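Long-range contacts in monoglyceride lipase (Saccharomyces cerevisiae, PDB 4ZWN), which hydrolyses monoacylglycerols, preferring monounsaturated ones, to free fatty acids and glycerol, and also takes part in breaking down fatty acid ethyl esters: residues 46-55 with 85-96; 148-156 with 242-253. The protein carries 2 engineered substitutions. All blocks are in the same frame, centred on the assembly; numbering follows the deposited sequence.

Interaction 1: 46-55 with 85-96; sequences FGYMFWPVQN and SLNGYESFTFDQ
W51 and S91, F50 and F92, M49 and T93, and Y48 and F94 pair across two neighbouring strands of the central alpha/beta-hydrolase sheet, where 46-51 runs antiparallel to 89-94, the two directions 170° apart. M49-T93 and W51-S91 are hydrogen-bonded pairs: M49 N reaches T93 O at 2.9 Å and S91 N reaches W51 O at 3.0 Å, while the return bond from T93 N to M49 O is weak. The other two pairs are non-hydrogen-bonded. Their aromatic side chains line the face turned to helix 113-134, broad flat groups well suited to a layer between sheet and helix. There Y48 CD1 rests 3.5 Å from F92 CE2; the two planes lie within 26° of each other but are slid so far apart that the rings barely overlap. F50 meets the carboxylate of E90 with the edge of its ring, CZ lying 3.7 Å from OE2. That carboxylate is buried, yet well supplied, with salt bridges to K134 and R63 and a water that links OE2 to V53 N. On the opposite face, small S91 and T93 leave room for M49 and W51 to pack on helix 78-86. S85, in the last turn of that helix, ties down the chain leaving strand 44-51. With its OG anti to the backbone N (chi1 -179°), the hydroxyl donates to P52 O at 2.6 Å, in the carbonyl plane, and Q54 N donates a hydrogen bond to S85 O at 3.1 Å. V53 then lays CG2 against the turn, 3.5 Å from G88 C; the positive phi of G88 is easy for a residue without a side chain. Backbone pairing thus sets the register, aromatic packing lines one face, and S85's hydroxyl and carbonyl together fasten the strand's exit.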
loop_
_atom_site.group_PDB
_atom_site.type_symbol
_atom_site.label_atom_id
_atom_site.label_comp_id
_atom_site.label_asym_id
_atom_site.label_seq_id
_atom_site.Cartn_x
_atom_site.Cartn_y
_atom_site.Cartn_z
ATOM N N PHE A 46 -17.266 -4.489 1.250
ATOM C CA PHE A 46 -15.931 -4.090 1.675
ATOM C C PHE A 46 -15.784 -4.055 3.194
ATOM O O PHE A 46 -16.525 -3.353 3.884
ATOM C CB PHE A 46 -15.580 -2.715 1.098
ATOM C CG PHE A 46 -15.392 -2.710 -0.391
ATOM C CD1 PHE A 46 -16.463 -2.490 -1.239
ATOM C CD2 PHE A 46 -14.141 -2.917 -0.943
ATOM C CE1 PHE A 46 -16.290 -2.484 -2.611
ATOM C CE2 PHE A 46 -13.961 -2.910 -2.314
ATOM C CZ PHE A 46 -15.037 -2.694 -3.147
ATOM N N GLY A 47 -14.824 -4.817 3.707
ATOM C CA GLY A 47 -14.448 -4.715 5.104
ATOM C C GLY A 47 -13.463 -3.572 5.279
ATOM O O GLY A 47 -12.508 -3.451 4.512
ATOM N N TYR A 48 -13.694 -2.722 6.274
ATOM C CA TYR A 48 -12.818 -1.577 6.486
ATOM C C TYR A 48 -12.657 -1.239 7.961
ATOM O O TYR A 48 -13.406 -1.721 8.809
ATOM C CB TYR A 48 -13.339 -0.352 5.728
ATOM C CG TYR A 48 -14.628 0.212 6.282
ATOM C CD1 TYR A 48 -14.616 1.262 7.189
ATOM C CD2 TYR A 48 -15.856 -0.307 5.895
ATOM C CE1 TYR A 48 -15.791 1.778 7.697
ATOM C CE2 TYR A 48 -17.035 0.203 6.397
ATOM C CZ TYR A 48 -16.998 1.245 7.296
ATOM O OH TYR A 48 -18.174 1.756 7.797
ATOM N N MET A 49 -11.669 -0.399 8.249
ATOM C CA MET A 49 -11.374 0.020 9.611
ATOM C C MET A 49 -11.114 1.512 9.688
ATOM O O MET A 49 -10.452 2.086 8.822
ATOM C CB MET A 49 -10.161 -0.727 10.158
ATOM C CG MET A 49 -10.452 -2.114 10.665
ATOM S SD MET A 49 -9.010 -2.791 11.496
ATOM C CE MET A 49 -9.653 -4.374 12.030
ATOM N N PHE A 50 -11.643 2.139 10.730
ATOM C CA PHE A 50 -11.286 3.511 11.038
ATOM C C PHE A 50 -10.538 3.545 12.361
ATOM O O PHE A 50 -11.118 3.298 13.416
ATOM C CB PHE A 50 -12.517 4.409 11.102
ATOM C CG PHE A 50 -12.237 5.757 11.693
ATOM C CD1 PHE A 50 -11.469 6.681 11.004
ATOM C CD2 PHE A 50 -12.722 6.093 12.944
ATOM C CE1 PHE A 50 -11.199 7.921 11.550
ATOM C CE2 PHE A 50 -12.457 7.330 13.496
ATOM C CZ PHE A 50 -11.694 8.246 12.799
ATOM N N TRP A 51 -9.245 3.845 12.296
ATOM C CA TRP A 51 -8.405 3.850 13.486
ATOM C C TRP A 51 -8.231 5.266 14.019
ATOM O O TRP A 51 -7.523 6.072 13.419
ATOM C CB TRP A 51 -7.044 3.228 13.179
ATOM C CG TRP A 51 -6.377 2.640 14.377
ATOM C CD1 TRP A 51 -6.049 3.288 15.535
ATOM C CD2 TRP A 51 -5.943 1.286 14.537
ATOM N NE1 TRP A 51 -5.442 2.417 16.407
ATOM C CE2 TRP A 51 -5.364 1.181 15.819
ATOM C CE3 TRP A 51 -5.989 0.151 13.723
ATOM C CZ2 TRP A 51 -4.835 -0.014 16.304
ATOM C CZ3 TRP A 51 -5.461 -1.036 14.205
ATOM C CH2 TRP A 51 -4.892 -1.109 15.484
ATOM N N PRO A 52 -8.875 5.570 15.156
ATOM C CA PRO A 52 -8.871 6.923 15.727
ATOM C C PRO A 52 -7.584 7.252 16.479
ATOM O O PRO A 52 -6.874 6.347 16.915
ATOM C CB PRO A 52 -10.063 6.894 16.683
ATOM C CG PRO A 52 -10.122 5.473 17.141
ATOM C CD PRO A 52 -9.659 4.628 15.976
ATOM N N VAL A 53 -7.294 8.540 16.622
ATOM C CA VAL A 53 -6.157 8.980 17.419
ATOM C C VAL A 53 -6.395 8.644 18.885
ATOM O O VAL A 53 -7.428 9.004 19.449
ATOM C CB VAL A 53 -5.909 10.495 17.273
ATOM C CG1 VAL A 53 -4.811 10.944 18.222
ATOM C CG2 VAL A 53 -5.559 10.842 15.832
ATOM N N GLN A 54 -5.445 7.941 19.496
ATOM C CA GLN A 54 -5.564 7.549 20.899
ATOM C C GLN A 54 -4.286 7.827 21.682
ATOM O O GLN A 54 -3.551 6.901 22.018
ATOM C CB GLN A 54 -5.910 6.063 21.011
ATOM C CG GLN A 54 -7.149 5.646 20.241
ATOM C CD GLN A 54 -7.355 4.145 20.243
ATOM O OE1 GLN A 54 -7.163 3.480 21.262
ATOM N NE2 GLN A 54 -7.740 3.601 19.094
ATOM N N ASN A 55 -4.056 9.082 21.968
ATOM C CA ASN A 55 -2.865 9.463 22.663
ATOM C C ASN A 55 -3.135 10.393 23.815
ATOM O O ASN A 55 -2.285 11.143 24.203
ATOM C CB ASN A 55 -1.893 10.108 21.699
ATOM C CG ASN A 55 -2.399 11.399 21.181
ATOM O OD1 ASN A 55 -3.454 11.834 21.560
ATOM N ND2 ASN A 55 -1.654 12.017 20.321
ATOM N N SER A 85 -1.718 6.149 15.418
ATOM C CA SER A 85 -2.720 6.529 16.407
ATOM C C SER A 85 -2.068 7.170 17.628
ATOM O O SER A 85 -2.591 8.134 18.188
ATOM C CB SER A 85 -3.544 5.309 16.828
ATOM O OG SER A 85 -4.532 5.659 17.781
ATOM N N LEU A 86 -0.917 6.633 18.025
ATOM C CA LEU A 86 -0.168 7.152 19.165
ATOM C C LEU A 86 0.448 8.519 18.889
ATOM O O LEU A 86 0.747 9.270 19.820
ATOM C CB LEU A 86 0.935 6.169 19.569
ATOM C CG LEU A 86 0.484 4.862 20.221
ATOM C CD1 LEU A 86 1.656 3.913 20.369
ATOM C CD2 LEU A 86 -0.151 5.136 21.571
ATOM N N ASN A 87 0.641 8.842 17.613
ATOM C CA ASN A 87 1.325 10.076 17.242
ATOM C C ASN A 87 0.420 11.097 16.566
ATOM O O ASN A 87 0.889 11.958 15.820
ATOM C CB ASN A 87 2.515 9.762 16.340
ATOM C CG ASN A 87 3.610 9.018 17.070
ATOM O OD1 ASN A 87 4.515 9.629 17.642
ATOM N ND2 ASN A 87 3.528 7.693 17.068
ATOM N N GLY A 88 -0.878 10.996 16.831
ATOM C CA GLY A 88 -1.824 12.014 16.418
ATOM C C GLY A 88 -2.304 11.932 14.984
ATOM O O GLY A 88 -2.644 12.953 14.386
ATOM N N TYR A 89 -2.343 10.723 14.430
ATOM C CA TYR A 89 -2.817 10.535 13.062
ATOM C C TYR A 89 -3.871 9.439 12.950
ATOM O O TYR A 89 -3.666 8.308 13.396
ATOM C CB TYR A 89 -1.645 10.222 12.127
ATOM C CG TYR A 89 -0.717 11.395 11.930
ATOM C CD1 TYR A 89 -1.012 12.388 11.004
ATOM C CD2 TYR A 89 0.447 11.517 12.678
ATOM C CE1 TYR A 89 -0.171 13.468 10.826
ATOM C CE2 TYR A 89 1.294 12.589 12.505
ATOM C CZ TYR A 89 0.980 13.563 11.580
ATOM O OH TYR A 89 1.823 14.634 11.407
ATOM N N GLU A 90 -5.002 9.791 12.346
ATOM C CA GLU A 90 -6.050 8.825 12.059
ATOM C C GLU A 90 -5.658 7.955 10.872
ATOM O O GLU A 90 -4.921 8.394 9.987
ATOM C CB GLU A 90 -7.376 9.534 11.773
ATOM C CG GLU A 90 -7.945 10.291 12.957
ATOM C CD GLU A 90 -9.209 11.055 12.610
ATOM O OE1 GLU A 90 -9.459 11.283 11.406
ATOM O OE2 GLU A 90 -9.955 11.422 13.543
ATOM N N SER A 91 -6.151 6.722 10.855
ATOM C CA SER A 91 -5.925 5.830 9.726
ATOM C C SER A 91 -7.236 5.290 9.177
ATOM O O SER A 91 -8.199 5.081 9.917
ATOM C CB SER A 91 -5.019 4.661 10.121
ATOM O OG SER A 91 -3.710 5.094 10.433
ATOM N N PHE A 92 -7.263 5.069 7.869
ATOM C CA PHE A 92 -8.368 4.379 7.232
ATOM C C PHE A 92 -7.812 3.380 6.236
ATOM O O PHE A 92 -7.008 3.732 5.372
ATOM C CB PHE A 92 -9.314 5.358 6.532
ATOM C CG PHE A 92 -10.566 4.710 5.995
ATOM C CD1 PHE A 92 -10.572 4.097 4.753
ATOM C CD2 PHE A 92 -11.735 4.713 6.739
ATOM C CE1 PHE A 92 -11.720 3.499 4.262
ATOM C CE2 PHE A 92 -12.886 4.117 6.254
ATOM C CZ PHE A 92 -12.878 3.509 5.016
ATOM N N THR A 93 -8.236 2.130 6.363
ATOM C CA THR A 93 -7.861 1.109 5.400
ATOM C C THR A 93 -9.057 0.218 5.108
ATOM O O THR A 93 -10.002 0.145 5.893
ATOM C CB THR A 93 -6.675 0.257 5.897
ATOM O OG1 THR A 93 -6.194 -0.566 4.828
ATOM C CG2 THR A 93 -7.091 -0.624 7.065
ATOM N N PHE A 94 -9.016 -0.449 3.963
ATOM C CA PHE A 94 -10.080 -1.364 3.585
ATOM C C PHE A 94 -9.493 -2.522 2.797
ATOM O O PHE A 94 -8.542 -2.341 2.036
ATOM C CB PHE A 94 -11.155 -0.640 2.766
ATOM C CG PHE A 94 -10.672 -0.135 1.432
ATOM C CD1 PHE A 94 -9.996 1.070 1.335
ATOM C CD2 PHE A 94 -10.902 -0.864 0.276
ATOM C CE1 PHE A 94 -9.552 1.536 0.110
ATOM C CE2 PHE A 94 -10.463 -0.405 -0.952
ATOM C CZ PHE A 94 -9.787 0.797 -1.036
ATOM N N ASP A 95 -10.043 -3.714 2.997
ATOM C CA ASP A 95 -9.670 -4.851 2.171
ATOM C C ASP A 95 -10.221 -4.611 0.771
ATOM O O ASP A 95 -11.431 -4.504 0.585
ATOM C CB ASP A 95 -10.198 -6.165 2.757
ATOM C CG ASP A 95 -9.510 -6.547 4.062
ATOM O OD1 ASP A 95 -8.494 -5.912 4.422
ATOM O OD2 ASP A 95 -9.980 -7.496 4.724
ATOM N N GLN A 96 -9.328 -4.498 -0.208
ATOM C CA GLN A 96 -9.731 -4.175 -1.572
ATOM C C GLN A 96 -10.439 -5.349 -2.236
ATOM O O GLN A 96 -10.345 -6.487 -1.772
ATOM C CB GLN A 96 -8.518 -3.765 -2.410
ATOM C CG GLN A 96 -7.715 -2.610 -1.838
ATOM C CD GLN A 96 -6.460 -2.330 -2.642
ATOM O OE1 GLN A 96 -6.530 -1.952 -3.811
ATOM N NE2 GLN A 96 -5.303 -2.524 -2.020
HETATM O O HOH W 1 -9.610 10.239 16.275
#

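Interaction 2: 148-156 with 242-253; sequences GICLNYACQ and RGAKLYKNENNY
G148 and G243 mark where helices 145-156 and 233-248 draw together, their CA atoms 5.7 Å apart, and the local axes cross at 59° with a closest approach of 9.7 Å. G148 suits this spot, since a side chain there would point at the other helix. Just beyond, N152 fills the crossing. Its ND2 donates within its own helix to G148 O at 2.6 Å and makes only a weak bond to R242 O, while L246 CD1 packs 3.4 Å from the same nitrogen. Replacing N152 by an alanine is likely to open a gap beside L246 and R242, and to leave R242 O and G148 O without the amide that bonds to both. K245 and Q156 meet through a water that accepts from NZ and donates to OE1, both at 2.8 Å. Further along, C155 CB touches Y253 CE2 at 3.8 Å, and its sulfur lies obliquely to the ring. The guanidinium end of R242, through NE and NH2, lies against I149 CG1, and its NH1 forms a salt bridge with E113 of helix 113-134. L151 and L246 both rest on F283 of helix 277-286, and C150 and A154 turn to strand 165-169.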
loop_
_atom_site.group_PDB
_atom_site.type_symbol
_atom_site.label_atom_id
_atom_site.label_comp_id
_atom_site.label_asym_id
_atom_site.label_seq_id
_atom_site.Cartn_x
_atom_site.Cartn_y
_atom_site.Cartn_z
ATOM N N GLY A 148 1.990 1.096 -5.989
ATOM C CA GLY A 148 1.794 1.350 -7.405
ATOM C C GLY A 148 0.476 2.058 -7.661
ATOM O O GLY A 148 0.384 2.940 -8.517
ATOM N N ILE A 149 -0.546 1.664 -6.911
ATOM C CA ILE A 149 -1.857 2.294 -6.997
ATOM C C ILE A 149 -1.785 3.728 -6.486
ATOM O O ILE A 149 -2.331 4.648 -7.101
ATOM C CB ILE A 149 -2.908 1.499 -6.194
ATOM C CG1 ILE A 149 -3.104 0.113 -6.814
ATOM C CG2 ILE A 149 -4.232 2.252 -6.138
ATOM C CD1 ILE A 149 -3.909 -0.833 -5.954
ATOM N N CYS A 150 -1.091 3.908 -5.366
ATOM C CA CYS A 150 -0.944 5.218 -4.741
ATOM C C CYS A 150 -0.260 6.236 -5.653
ATOM O O CYS A 150 -0.745 7.355 -5.817
ATOM C CB CYS A 150 -0.159 5.093 -3.437
ATOM S SG CYS A 150 0.228 6.675 -2.672
ATOM N N LEU A 151 0.870 5.848 -6.237
ATOM C CA LEU A 151 1.615 6.749 -7.110
ATOM C C LEU A 151 0.843 7.042 -8.392
ATOM O O LEU A 151 0.934 8.139 -8.942
ATOM C CB LEU A 151 2.990 6.166 -7.442
ATOM C CG LEU A 151 3.936 5.996 -6.251
ATOM C CD1 LEU A 151 5.274 5.444 -6.710
ATOM C CD2 LEU A 151 4.119 7.316 -5.513
ATOM N N ASN A 152 0.077 6.062 -8.863
ATOM C CA ASN A 152 -0.743 6.260 -10.052
ATOM C C ASN A 152 -1.944 7.161 -9.780
ATOM O O ASN A 152 -2.325 7.960 -10.634
ATOM C CB ASN A 152 -1.212 4.918 -10.616
ATOM C CG ASN A 152 -0.213 4.315 -11.588
ATOM O OD1 ASN A 152 -0.109 4.750 -12.735
ATOM N ND2 ASN A 152 0.525 3.310 -11.135
ATOM N N TYR A 153 -2.533 7.038 -8.591
ATOM C CA TYR A 153 -3.655 7.894 -8.221
ATOM C C TYR A 153 -3.229 9.355 -8.259
ATOM O O TYR A 153 -4.008 10.226 -8.645
ATOM C CB TYR A 153 -4.200 7.539 -6.835
ATOM C CG TYR A 153 -5.494 8.259 -6.510
ATOM C CD1 TYR A 153 -6.724 7.710 -6.861
ATOM C CD2 TYR A 153 -5.486 9.495 -5.872
ATOM C CE1 TYR A 153 -7.911 8.369 -6.574
ATOM C CE2 TYR A 153 -6.667 10.160 -5.582
ATOM C CZ TYR A 153 -7.874 9.595 -5.935
ATOM O OH TYR A 153 -9.048 10.256 -5.649
ATOM N N ALA A 154 -1.983 9.615 -7.873
ATOM C CA ALA A 154 -1.425 10.962 -7.927
ATOM C C ALA A 154 -1.384 11.509 -9.359
ATOM O O ALA A 154 -1.298 12.717 -9.564
ATOM C CB ALA A 154 -0.030 10.977 -7.319
ATOM N N CYS A 155 -1.450 10.616 -10.343
ATOM C CA CYS A 155 -1.423 11.025 -11.742
ATOM C C CYS A 155 -2.814 11.030 -12.373
ATOM O O CYS A 155 -3.084 11.812 -13.286
ATOM C CB CYS A 155 -0.502 10.106 -12.549
ATOM S SG CYS A 155 1.217 10.075 -11.990
ATOM N N GLN A 156 -3.696 10.166 -11.881
ATOM C CA GLN A 156 -4.969 9.927 -12.552
ATOM C C GLN A 156 -6.191 10.086 -11.650
ATOM O O GLN A 156 -7.322 10.068 -12.134
ATOM C CB GLN A 156 -4.977 8.524 -13.159
ATOM C CG GLN A 156 -5.133 7.413 -12.138
ATOM C CD GLN A 156 -5.046 6.038 -12.760
ATOM O OE1 GLN A 156 -3.974 5.600 -13.176
ATOM N NE2 GLN A 156 -6.178 5.349 -12.836
ATOM N N ARG A 242 0.421 -1.586 -14.487
ATOM C CA ARG A 242 0.300 -0.355 -13.716
ATOM C C ARG A 242 1.667 0.229 -13.387
ATOM O O ARG A 242 1.929 1.404 -13.645
ATOM C CB ARG A 242 -0.479 -0.623 -12.426
ATOM C CG ARG A 242 -1.153 0.586 -11.832
ATOM C CD ARG A 242 -2.599 0.271 -11.503
ATOM N NE ARG A 242 -2.721 -0.765 -10.484
ATOM C CZ ARG A 242 -3.639 -1.728 -10.501
ATOM N NH1 ARG A 242 -4.516 -1.799 -11.492
ATOM N NH2 ARG A 242 -3.680 -2.623 -9.526
ATOM N N GLY A 243 2.537 -0.608 -12.827
ATOM C CA GLY A 243 3.874 -0.187 -12.447
ATOM C C GLY A 243 4.805 0.011 -13.628
ATOM O O GLY A 243 5.620 0.934 -13.635
ATOM N N ALA A 244 4.687 -0.860 -14.626
ATOM C CA ALA A 244 5.515 -0.771 -15.822
ATOM C C ALA A 244 5.273 0.541 -16.556
ATOM O O ALA A 244 6.190 1.108 -17.153
ATOM C CB ALA A 244 5.244 -1.951 -16.745
ATOM N N LYS A 245 4.030 1.013 -16.510
ATOM C CA LYS A 245 3.657 2.268 -17.150
ATOM C C LYS A 245 4.446 3.423 -16.550
ATOM O O LYS A 245 4.886 4.329 -17.260
ATOM C CB LYS A 245 2.154 2.522 -17.005
ATOM C CG LYS A 245 1.704 3.892 -17.505
ATOM C CD LYS A 245 0.210 4.089 -17.313
ATOM C CE LYS A 245 -0.184 3.878 -15.858
ATOM N NZ LYS A 245 -1.659 3.933 -15.658
ATOM N N LEU A 246 4.632 3.378 -15.236
ATOM C CA LEU A 246 5.386 4.411 -14.545
ATOM C C LEU A 246 6.875 4.314 -14.862
ATOM O O LEU A 246 7.553 5.330 -14.995
ATOM C CB LEU A 246 5.157 4.320 -13.035
ATOM C CG LEU A 246 3.740 4.669 -12.577
ATOM C CD1 LEU A 246 3.635 4.639 -11.059
ATOM C CD2 LEU A 246 3.321 6.025 -13.128
ATOM N N TYR A 247 7.378 3.088 -14.991
ATOM C CA TYR A 247 8.805 2.873 -15.209
ATOM C C TYR A 247 9.239 3.283 -16.609
ATOM O O TYR A 247 10.312 3.855 -16.795
ATOM C CB TYR A 247 9.177 1.411 -14.968
ATOM C CG TYR A 247 10.658 1.156 -15.105
ATOM C CD1 TYR A 247 11.551 1.631 -14.151
ATOM C CD2 TYR A 247 11.167 0.448 -16.187
ATOM C CE1 TYR A 247 12.907 1.407 -14.268
ATOM C CE2 TYR A 247 12.525 0.219 -16.313
ATOM C CZ TYR A 247 13.389 0.702 -15.351
ATOM O OH TYR A 247 14.740 0.482 -15.467
ATOM N N LYS A 248 8.404 2.977 -17.592
ATOM C CA LYS A 248 8.686 3.361 -18.964
ATOM C C LYS A 248 8.507 4.866 -19.137
ATOM O O LYS A 248 9.295 5.516 -19.825
ATOM C CB LYS A 248 7.789 2.589 -19.934
ATOM C CG LYS A 248 7.430 3.359 -21.193
ATOM C CD LYS A 248 6.898 2.439 -22.279
ATOM C CE LYS A 248 8.028 1.672 -22.947
ATOM N NZ LYS A 248 8.982 2.591 -23.627
ATOM N N ASN A 249 7.480 5.414 -18.489
ATOM C CA ASN A 249 7.183 6.846 -18.541
ATOM C C ASN A 249 7.124 7.369 -19.972
ATOM O O ASN A 249 7.811 8.329 -20.326
ATOM C CB ASN A 249 8.215 7.643 -17.737
ATOM C CG ASN A 249 7.765 9.068 -17.463
ATOM O OD1 ASN A 249 6.567 9.353 -17.409
ATOM N ND2 ASN A 249 8.725 9.973 -17.293
ATOM N N GLU A 250 6.300 6.721 -20.785
ATOM C CA GLU A 250 6.185 7.051 -22.198
ATOM C C GLU A 250 5.570 8.433 -22.392
ATOM O O GLU A 250 4.528 8.748 -21.814
ATOM C CB GLU A 250 5.356 5.984 -22.919
ATOM C CG GLU A 250 5.355 6.103 -24.433
ATOM C CD GLU A 250 4.636 4.947 -25.104
ATOM O OE1 GLU A 250 4.034 4.119 -24.385
ATOM O OE2 GLU A 250 4.673 4.866 -26.351
ATOM N N ASN A 251 6.238 9.247 -23.209
ATOM C CA ASN A 251 5.819 10.618 -23.494
ATOM C C ASN A 251 5.601 11.448 -22.238
ATOM O O ASN A 251 4.637 12.208 -22.147
ATOM C CB ASN A 251 4.551 10.622 -24.350
ATOM C CG ASN A 251 4.813 10.171 -25.772
ATOM O OD1 ASN A 251 4.263 9.169 -26.230
ATOM N ND2 ASN A 251 5.669 10.904 -26.477
ATOM N N ASN A 252 6.513 11.295 -21.281
ATOM C CA ASN A 252 6.497 12.059 -20.040
ATOM C C ASN A 252 5.150 12.039 -19.334
ATOM O O ASN A 252 4.637 13.084 -18.926
ATOM C CB ASN A 252 6.918 13.507 -20.303
ATOM C CG ASN A 252 8.403 13.640 -20.518
ATOM O OD1 ASN A 252 9.154 12.714 -20.225
ATOM N ND2 ASN A 252 8.838 14.790 -21.019
ATOM N N TYR A 253 4.585 10.844 -19.195
ATOM C CA TYR A 253 3.303 10.680 -18.529
ATOM C C TYR A 253 3.326 11.259 -17.119
ATOM O O TYR A 253 2.383 11.929 -16.694
ATOM C CB TYR A 253 2.915 9.205 -18.475
ATOM C CG TYR A 253 1.650 8.950 -17.696
ATOM C CD1 TYR A 253 0.405 9.160 -18.272
ATOM C CD2 TYR A 253 1.698 8.498 -16.384
ATOM C CE1 TYR A 253 -0.758 8.932 -17.561
ATOM C CE2 TYR A 253 0.540 8.264 -15.664
ATOM C CZ TYR A 253 -0.684 8.483 -16.258
ATOM O OH TYR A 253 -1.838 8.250 -15.547
HETATM O O HOH W 2 -1.848 6.754 -13.627
HETATM O O HOH W 3 -3.005 2.981 -13.352
#

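In the fold
Both contacts are largely buried, but they lie on opposite sides of the chain's centre, about 27 Å apart between centres. Interaction 1 builds the sheet itself, so regular backbone bonds and aromatic layers dominate; interaction 2 joins two helices outside the sheet, with less than half the buried area, one weak direct bond and ordered water. Helix 113-134 serves both, receiving Y48, F50 and F92 from the first and R242 and Q156 from the second. The two meet directly where Q96 packs on I149. This junction lies close to the nucleophile elbow, inferred to carry S144, and the helix that follows it, 145-156, supplies one side of interaction 2.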